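Local coordinates for nickel-dependent hydrogenase large subunit (Allochromatium vinosum, PDB 3MYR), which forms the nickel-iron-carrying half of a heterodimeric hydrogenase that oxidises molecular hydrogen and passes the electrons to an acceptor, at residues E273-G285 against R384-M396. Sequence-based numbering, arbitrary orientation.
Sequences ERGEGLGNFLCYG and RSVEVGPLARVLM
Ser-385 offers its carbonyl O to Asn-280 ND2 at 3.1 Å, a nearly straight bond in the amide plane; Asp-307 is the amide's stronger partner. Val-386 puts CG1 against Asn-280 CB and CG2 against Leu-282 CB, while Leu-278 CD1 rests on the Val-386 carbonyl. At Glu-387 the backbones form a single beta bridge: its N donates to Asn-280 O (2.8 Å), and its O accepts from Leu-282 N (3.0 Å). Its extended side chain runs alongside the Phe-281 ring to a water shared with Glu-276 OE1. Arg-429 pairs with Glu-387 and Arg-308 with Glu-276, which probably eases their like charges. The side chain of Val-388 comes within about 7 Å of the bound nickel-iron centre. A second water links Leu-282 O to Gly-389 N at the helix N-cap. From the helix, Leu-391 CD2 meets Phe-281 CE2, Ala-392 CB meets Phe-281 CB, and Leu-395 CD1 sits 3.6 Å over the ring centre, a CH-pi contact. Cutting Phe-281 back to an alanine would probably open a gap beneath Leu-395 CD1. Cys-283 SG touches Met-396 CE. Strand 281-283 crosses helix 390-396 at 82°, pairs on with strand 300-305, and packs Leu-282 against Trp-512 of helix 509-514.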
loop_
_atom_site.group_PDB
_atom_site.type_symbol
_atom_site.label_atom_id
_atom_site.label_comp_id
_atom_site.label_asym_id
_atom_site.label_seq_id
_atom_site.Cartn_x
_atom_site.Cartn_y
_atom_site.Cartn_z
ATOM N N GLU B 273 6.840 22.093 15.276
ATOM C CA GLU B 273 7.014 22.121 16.733
ATOM C C GLU B 273 6.104 21.159 17.425
ATOM O O GLU B 273 5.981 21.207 18.682
ATOM C CB GLU B 273 6.768 23.544 17.301
ATOM C CG GLU B 273 7.697 24.610 16.646
ATOM C CD GLU B 273 7.375 26.037 17.142
ATOM O OE1 GLU B 273 7.301 26.189 18.386
ATOM O OE2 GLU B 273 7.217 26.986 16.300
ATOM N N ARG B 274 5.424 20.311 16.666
ATOM C CA ARG B 274 4.577 19.328 17.308
ATOM C C ARG B 274 4.674 18.010 16.570
ATOM O O ARG B 274 5.081 17.992 15.397
ATOM C CB ARG B 274 3.086 19.824 17.397
ATOM C CG ARG B 274 2.391 20.116 16.085
ATOM C CD ARG B 274 0.954 20.702 16.280
ATOM N NE ARG B 274 1.019 21.963 17.031
ATOM C CZ ARG B 274 1.132 23.154 16.435
ATOM N NH1 ARG B 274 1.077 23.257 15.082
ATOM N NH2 ARG B 274 1.229 24.240 17.169
ATOM N N GLY B 275 4.185 16.946 17.199
ATOM C CA GLY B 275 3.895 15.692 16.476
ATOM C C GLY B 275 5.082 14.726 16.429
ATOM O O GLY B 275 5.220 13.903 15.507
ATOM N N GLU B 276 5.964 14.809 17.416
ATOM C CA GLU B 276 7.033 13.787 17.533
ATOM C C GLU B 276 7.370 13.575 19.022
ATOM O O GLU B 276 8.129 14.346 19.611
ATOM C CB GLU B 276 8.288 14.149 16.710
ATOM C CG GLU B 276 9.216 12.932 16.409
ATOM C CD GLU B 276 9.971 12.418 17.699
ATOM O OE1 GLU B 276 9.615 11.346 18.251
ATOM O OE2 GLU B 276 10.914 13.089 18.154
ATOM N N GLY B 277 6.804 12.528 19.631
ATOM C CA GLY B 277 6.913 12.434 21.090
ATOM C C GLY B 277 7.786 11.317 21.620
ATOM O O GLY B 277 7.713 11.011 22.813
ATOM N N LEU B 278 8.612 10.724 20.761
ATOM C CA LEU B 278 9.437 9.556 21.166
ATOM C C LEU B 278 10.922 9.879 21.207
ATOM O O LEU B 278 11.627 9.511 22.185
ATOM C CB LEU B 278 9.226 8.354 20.233
ATOM C CG LEU B 278 7.849 7.701 20.098
ATOM C CD1 LEU B 278 7.892 6.401 19.163
ATOM C CD2 LEU B 278 7.367 7.327 21.487
ATOM N N GLY B 279 11.423 10.506 20.134
ATOM C CA GLY B 279 12.840 10.783 20.060
ATOM C C GLY B 279 13.741 9.580 19.663
ATOM O O GLY B 279 14.960 9.742 19.618
ATOM N N ASN B 280 13.169 8.407 19.399
ATOM C CA ASN B 280 13.946 7.186 19.047
ATOM C C ASN B 280 13.538 6.744 17.643
ATOM O O ASN B 280 12.356 6.782 17.334
ATOM C CB ASN B 280 13.596 6.058 20.008
ATOM C CG ASN B 280 13.746 6.488 21.474
ATOM O OD1 ASN B 280 14.673 7.243 21.821
ATOM N ND2 ASN B 280 12.866 6.005 22.322
ATOM N N PHE B 281 14.498 6.327 16.812
ATOM C CA PHE B 281 14.236 6.011 15.400
ATOM C C PHE B 281 14.954 4.731 15.036
ATOM O O PHE B 281 16.043 4.512 15.488
ATOM C CB PHE B 281 14.688 7.160 14.497
ATOM C CG PHE B 281 13.988 8.411 14.818
ATOM C CD1 PHE B 281 14.443 9.212 15.878
ATOM C CD2 PHE B 281 12.801 8.765 14.134
ATOM C CE1 PHE B 281 13.725 10.408 16.264
ATOM C CE2 PHE B 281 12.096 9.934 14.489
ATOM C CZ PHE B 281 12.526 10.711 15.606
ATOM N N LEU B 282 14.342 3.896 14.210
ATOM C CA LEU B 282 14.945 2.638 13.886
ATOM C C LEU B 282 14.939 2.419 12.358
ATOM O O LEU B 282 13.889 2.601 11.699
ATOM C CB LEU B 282 14.159 1.534 14.620
ATOM C CG LEU B 282 14.387 0.077 14.233
ATOM C CD1 LEU B 282 15.753 -0.351 14.806
ATOM C CD2 LEU B 282 13.268 -0.785 14.785
ATOM N N CYS B 283 16.097 1.959 11.839
ATOM C CA CYS B 283 16.252 1.531 10.454
ATOM C C CYS B 283 16.917 0.170 10.382
ATOM O O CYS B 283 17.934 -0.037 11.024
ATOM C CB CYS B 283 17.160 2.490 9.679
ATOM S SG CYS B 283 16.490 4.153 9.605
ATOM N N TYR B 284 16.416 -0.693 9.508
ATOM C CA TYR B 284 17.160 -1.889 9.151
ATOM C C TYR B 284 18.113 -1.617 7.995
ATOM O O TYR B 284 19.041 -2.424 7.768
ATOM C CB TYR B 284 16.219 -3.029 8.792
ATOM C CG TYR B 284 15.190 -3.409 9.834
ATOM C CD1 TYR B 284 15.423 -3.185 11.209
ATOM C CD2 TYR B 284 14.013 -4.117 9.451
ATOM C CE1 TYR B 284 14.470 -3.603 12.181
ATOM C CE2 TYR B 284 13.017 -4.540 10.448
ATOM C CZ TYR B 284 13.252 -4.221 11.787
ATOM O OH TYR B 284 12.293 -4.607 12.715
ATOM N N GLY B 285 17.868 -0.542 7.229
ATOM C CA GLY B 285 18.708 -0.242 6.067
ATOM C C GLY B 285 18.294 -1.058 4.828
ATOM O O GLY B 285 17.511 -2.023 4.924
ATOM N N ARG B 384 12.111 0.027 24.068
ATOM C CA ARG B 384 11.739 1.381 23.670
ATOM C C ARG B 384 10.739 1.380 22.544
ATOM O O ARG B 384 10.810 0.545 21.644
ATOM C CB ARG B 384 12.986 2.176 23.257
ATOM C CG ARG B 384 13.807 2.465 24.557
ATOM C CD ARG B 384 15.198 2.786 24.320
ATOM N NE ARG B 384 15.971 1.623 24.690
ATOM C CZ ARG B 384 17.000 1.616 25.526
ATOM N NH1 ARG B 384 17.427 2.745 26.070
ATOM N NH2 ARG B 384 17.604 0.471 25.779
ATOM N N SER B 385 9.808 2.309 22.629
ATOM C CA SER B 385 8.998 2.768 21.517
ATOM C C SER B 385 9.872 3.526 20.574
ATOM O O SER B 385 10.610 4.398 21.019
ATOM C CB SER B 385 7.905 3.695 22.005
ATOM O OG SER B 385 6.895 2.925 22.614
ATOM N N VAL B 386 9.765 3.217 19.267
ATOM C CA VAL B 386 10.559 3.899 18.291
ATOM C C VAL B 386 9.660 4.342 17.115
ATOM O O VAL B 386 8.541 3.828 16.937
ATOM C CB VAL B 386 11.765 2.994 17.782
ATOM C CG1 VAL B 386 12.638 2.534 18.902
ATOM C CG2 VAL B 386 11.233 1.771 17.097
ATOM N N GLU B 387 10.185 5.254 16.304
ATOM C CA GLU B 387 9.517 5.657 15.072
ATOM C C GLU B 387 10.318 5.092 13.886
ATOM O O GLU B 387 11.575 5.114 13.916
ATOM C CB GLU B 387 9.448 7.173 14.940
ATOM C CG GLU B 387 9.023 7.602 13.517
ATOM C CD GLU B 387 8.635 9.076 13.391
ATOM O OE1 GLU B 387 8.574 9.607 12.237
ATOM O OE2 GLU B 387 8.433 9.729 14.445
ATOM N N VAL B 388 9.618 4.584 12.853
ATOM C CA VAL B 388 10.327 4.169 11.657
ATOM C C VAL B 388 9.807 4.985 10.471
ATOM O O VAL B 388 8.754 5.636 10.550
ATOM C CB VAL B 388 10.127 2.630 11.349
ATOM C CG1 VAL B 388 10.744 1.807 12.544
ATOM C CG2 VAL B 388 8.605 2.298 11.240
ATOM N N GLY B 389 10.497 4.921 9.352
ATOM C CA GLY B 389 9.909 5.532 8.143
ATOM C C GLY B 389 10.850 6.629 7.646
ATOM O O GLY B 389 12.055 6.658 7.998
ATOM N N PRO B 390 10.328 7.525 6.780
ATOM C CA PRO B 390 11.217 8.515 6.176
ATOM C C PRO B 390 11.998 9.359 7.151
ATOM O O PRO B 390 13.136 9.721 6.855
ATOM C CB PRO B 390 10.255 9.414 5.333
ATOM C CG PRO B 390 9.111 8.450 4.962
ATOM C CD PRO B 390 8.955 7.570 6.243
ATOM N N LEU B 391 11.380 9.789 8.253
ATOM C CA LEU B 391 12.108 10.638 9.220
ATOM C C LEU B 391 13.306 9.860 9.841
ATOM O O LEU B 391 14.421 10.381 9.982
ATOM C CB LEU B 391 11.179 11.168 10.315
ATOM C CG LEU B 391 11.787 12.219 11.303
ATOM C CD1 LEU B 391 12.588 13.369 10.614
ATOM C CD2 LEU B 391 10.682 12.825 12.257
ATOM N N ALA B 392 13.075 8.592 10.174
ATOM C CA ALA B 392 14.156 7.744 10.743
ATOM C C ALA B 392 15.276 7.611 9.742
ATOM O O ALA B 392 16.443 7.686 10.110
ATOM C CB ALA B 392 13.644 6.366 11.088
ATOM N N ARG B 393 14.933 7.478 8.453
ATOM C CA ARG B 393 15.957 7.258 7.429
ATOM C C ARG B 393 16.745 8.528 7.205
ATOM O O ARG B 393 17.982 8.520 7.056
ATOM C CB ARG B 393 15.340 6.740 6.106
ATOM C CG ARG B 393 15.075 5.192 6.128
ATOM C CD ARG B 393 14.591 4.720 4.703
ATOM N NE ARG B 393 13.288 5.342 4.381
ATOM C CZ ARG B 393 12.075 4.825 4.590
ATOM N NH1 ARG B 393 10.990 5.485 4.161
ATOM N NH2 ARG B 393 11.917 3.653 5.188
ATOM N N VAL B 394 16.027 9.632 7.134
ATOM C CA VAL B 394 16.712 10.891 6.831
ATOM C C VAL B 394 17.595 11.277 8.014
ATOM O O VAL B 394 18.738 11.721 7.839
ATOM C CB VAL B 394 15.729 12.018 6.410
ATOM C CG1 VAL B 394 16.392 13.376 6.414
ATOM C CG2 VAL B 394 15.179 11.692 5.032
ATOM N N LEU B 395 17.121 11.047 9.219
ATOM C CA LEU B 395 18.006 11.228 10.387
ATOM C C LEU B 395 19.244 10.333 10.341
ATOM O O LEU B 395 20.338 10.824 10.605
ATOM C CB LEU B 395 17.287 11.158 11.759
ATOM C CG LEU B 395 16.159 12.175 12.017
ATOM C CD1 LEU B 395 15.341 11.717 13.220
ATOM C CD2 LEU B 395 16.724 13.571 12.300
ATOM N N MET B 396 19.075 9.057 9.956
ATOM C CA MET B 396 20.195 8.125 9.864
ATOM C C MET B 396 21.197 8.541 8.796
ATOM O O MET B 396 22.401 8.444 8.998
ATOM C CB MET B 396 19.687 6.716 9.546
ATOM C CG MET B 396 20.489 5.590 10.248
ATOM S SD MET B 396 20.319 5.587 12.077
ATOM C CE MET B 396 18.536 5.441 12.376
HETATM O O HOH W 1 7.974 9.606 16.956
HETATM O O HOH W 2 12.840 2.822 9.277
#